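Local coordinates for protein HTLV-2 integrase catalytic core domain (Human T-cell leukemia virus 2, PDB 6QBT) that forms the catalytic core of the retroviral integrase, which probably joins viral DNA to host DNA with the help of bound magnesium, at residues A[8-13]-A[65-70]. Sequence-based numbering, arbitrary orientation.
Sequences HIWQGD and LHINTD. With MG (magnesium ion), chain B.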
loop_
_atom_site.group_PDB
_atom_site.type_symbol
_atom_site.label_atom_id
_atom_site.label_comp_id
_atom_site.label_asym_id
_atom_site.label_seq_id
_atom_site.Cartn_x
_atom_site.Cartn_y
_atom_site.Cartn_z
ATOM N N HIS A 8 -0.023 -21.309 -2.670
ATOM C CA HIS A 8 -0.254 -22.536 -3.429
ATOM C C HIS A 8 -1.759 -22.610 -3.777
ATOM O O HIS A 8 -2.114 -22.674 -4.955
ATOM C CB HIS A 8 0.293 -23.752 -2.673
ATOM C CG HIS A 8 0.086 -25.061 -3.375
ATOM N ND1 HIS A 8 0.373 -26.269 -2.780
ATOM C CD2 HIS A 8 -0.416 -25.363 -4.598
ATOM C CE1 HIS A 8 0.066 -27.257 -3.602
ATOM N NE2 HIS A 8 -0.417 -26.734 -4.713
ATOM N N ILE A 9 -2.635 -22.559 -2.772
ATOM C CA ILE A 9 -4.078 -22.723 -2.991
ATOM C C ILE A 9 -4.852 -21.721 -2.138
ATOM O O ILE A 9 -4.683 -21.688 -0.922
ATOM C CB ILE A 9 -4.584 -24.135 -2.591
ATOM C CG1 ILE A 9 -3.836 -25.241 -3.343
ATOM C CG2 ILE A 9 -6.107 -24.233 -2.788
ATOM C CD1 ILE A 9 -4.221 -26.658 -2.937
ATOM N N TRP A 10 -5.681 -20.915 -2.793
ATOM C CA TRP A 10 -6.628 -20.025 -2.133
ATOM C C TRP A 10 -8.083 -20.500 -2.252
ATOM O O TRP A 10 -8.435 -21.217 -3.202
ATOM C CB TRP A 10 -6.578 -18.664 -2.778
ATOM C CG TRP A 10 -5.377 -17.863 -2.510
ATOM C CD1 TRP A 10 -4.239 -18.246 -1.875
ATOM C CD2 TRP A 10 -5.174 -16.552 -2.944
ATOM N NE1 TRP A 10 -3.352 -17.237 -1.865
ATOM C CE2 TRP A 10 -3.901 -16.168 -2.518
ATOM C CE3 TRP A 10 -5.964 -15.632 -3.639
ATOM C CZ2 TRP A 10 -3.379 -14.884 -2.759
ATOM C CZ3 TRP A 10 -5.453 -14.351 -3.879
ATOM C CH2 TRP A 10 -4.161 -13.999 -3.446
ATOM N N GLN A 11 -8.908 -20.074 -1.289
ATOM C CA GLN A 11 -10.374 -20.239 -1.343
ATOM C C GLN A 11 -10.992 -18.864 -1.458
ATOM O O GLN A 11 -10.535 -17.938 -0.793
ATOM C CB GLN A 11 -10.907 -20.847 -0.058
ATOM C CG GLN A 11 -10.280 -22.155 0.345
ATOM C CD GLN A 11 -11.213 -23.284 0.125
ATOM O OE1 GLN A 11 -11.818 -23.414 -0.952
ATOM N NE2 GLN A 11 -11.376 -24.095 1.154
ATOM N N GLY A 12 -12.035 -18.738 -2.274
ATOM C CA GLY A 12 -12.718 -17.450 -2.499
ATOM C C GLY A 12 -14.214 -17.638 -2.543
ATOM O O GLY A 12 -14.693 -18.646 -3.060
ATOM N N ASP A 13 -14.942 -16.697 -1.939
ATOM C CA ASP A 13 -16.387 -16.595 -2.060
ATOM C C ASP A 13 -16.778 -15.133 -1.831
ATOM O O ASP A 13 -15.983 -14.316 -1.331
ATOM C CB ASP A 13 -17.090 -17.526 -1.058
ATOM C CG ASP A 13 -18.585 -17.750 -1.363
ATOM O OD1 ASP A 13 -19.121 -17.443 -2.457
ATOM O OD2 ASP A 13 -19.278 -18.252 -0.477
ATOM N N LEU A 65 -1.057 -19.886 -7.128
ATOM C CA LEU A 65 -0.991 -20.894 -8.184
ATOM C C LEU A 65 -2.386 -21.426 -8.553
ATOM O O LEU A 65 -2.672 -21.671 -9.710
ATOM C CB LEU A 65 -0.103 -22.070 -7.762
ATOM C CG LEU A 65 1.365 -21.738 -7.465
ATOM C CD1 LEU A 65 2.048 -22.973 -6.883
ATOM C CD2 LEU A 65 2.121 -21.223 -8.704
ATOM N N HIS A 66 -3.242 -21.589 -7.549
ATOM C CA HIS A 66 -4.494 -22.319 -7.679
ATOM C C HIS A 66 -5.530 -21.612 -6.809
ATOM O O HIS A 66 -5.266 -21.313 -5.644
ATOM C CB HIS A 66 -4.270 -23.770 -7.197
ATOM C CG HIS A 66 -5.442 -24.691 -7.373
ATOM N ND1 HIS A 66 -5.346 -26.046 -7.140
ATOM C CD2 HIS A 66 -6.728 -24.471 -7.734
ATOM C CE1 HIS A 66 -6.515 -26.621 -7.359
ATOM N NE2 HIS A 66 -7.371 -25.686 -7.725
ATOM N N ILE A 67 -6.688 -21.327 -7.394
ATOM C CA ILE A 67 -7.861 -20.843 -6.652
ATOM C C ILE A 67 -9.062 -21.806 -6.747
ATOM O O ILE A 67 -9.299 -22.417 -7.788
ATOM C CB ILE A 67 -8.284 -19.433 -7.100
ATOM C CG1 ILE A 67 -8.459 -19.383 -8.617
ATOM C CG2 ILE A 67 -7.248 -18.428 -6.639
ATOM C CD1 ILE A 67 -9.390 -18.295 -9.109
ATOM N N ASN A 68 -9.785 -21.944 -5.637
ATOM C CA ASN A 68 -11.022 -22.720 -5.597
ATOM C C ASN A 68 -12.154 -21.834 -5.140
ATOM O O ASN A 68 -12.046 -21.174 -4.110
ATOM C CB ASN A 68 -10.898 -23.934 -4.672
ATOM C CG ASN A 68 -12.036 -24.909 -4.860
ATOM O OD1 ASN A 68 -11.949 -25.856 -5.660
ATOM N ND2 ASN A 68 -13.146 -24.653 -4.174
ATOM N N THR A 69 -13.232 -21.828 -5.918
ATOM C CA THR A 69 -14.420 -21.023 -5.666
ATOM C C THR A 69 -15.698 -21.893 -5.698
ATOM O O THR A 69 -15.642 -23.092 -5.971
ATOM C CB THR A 69 -14.535 -19.911 -6.739
ATOM O OG1 THR A 69 -14.812 -20.477 -8.035
ATOM C CG2 THR A 69 -13.239 -19.095 -6.801
ATOM N N ASP A 70 -16.841 -21.275 -5.407
ATOM C CA ASP A 70 -18.164 -21.878 -5.673
ATOM C C ASP A 70 -18.499 -21.676 -7.151
ATOM O O ASP A 70 -17.694 -21.106 -7.907
ATOM C CB ASP A 70 -19.287 -21.354 -4.713
ATOM C CG ASP A 70 -19.602 -19.849 -4.854
ATOM O OD1 ASP A 70 -19.201 -19.183 -5.844
ATOM O OD2 ASP A 70 -20.288 -19.311 -3.937
HETATM MG MG MG B . -21.111 -17.533 -3.397
#
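Asp-13 and Asp-70 hold one magnesium ion between them in the RNase H-like integrase core. The ion lies on the C-terminal side of strand 66-68, which runs parallel to its neighbour, strand 9-19. Asp-13 and Asp-70 are the two aspartates of the D,D-35-E motif of retroviral integrases. Asp-13 OD1 binds the magnesium at 2.2 Å and Asp-70 OD2 at 2.0 Å. These two oxygens are only 2.7 Å apart; both are ligands of the same ion, which accounts for the short distance. The carboxylate planes are turned 78° from each other. Asp-70 CG sits between its backbone N and carbonyl carbon (chi1 64°), a position that brings it close to Asp-13 OD1. Asp-70 OD1 accepts the N-H of Gly-72.

Three backbone hydrogen bonds join the strands. Trp-10 N donates to His-66 O at 2.9 Å, Asn-68 N to Trp-10 O, and Gly-12 N to Asn-68 O. CA-H...O contacts run beside them, as from Ile-9 CA to His-66 O. Thr-69 CA lies 3.5 Å from Gly-12 O.

Side chains pack on both sheet faces. On one, Trp-10 CB meets Ile-67 CG2 at 3.9 Å, and both residues rest on Phe-54 of helix 47-61. On the other, Ile-9 and His-66 lie side by side, CG1 against CB. Gln-11 and Asn-68 also point the same way there, their amide planes 71° apart. Gln-11 OE1 lies 3.7 Å from Asn-68 ND2.

Asn-68 OD1 accepts from His-94 N, His-66 NE2 hydrogen-bonds with Ser-92 OG, and Thr-69 OG1 with His-91 NE2. Thr-69 OG1 also donates to Asp-70 O at 3.0 Å, on a lone pair in the carbonyl plane.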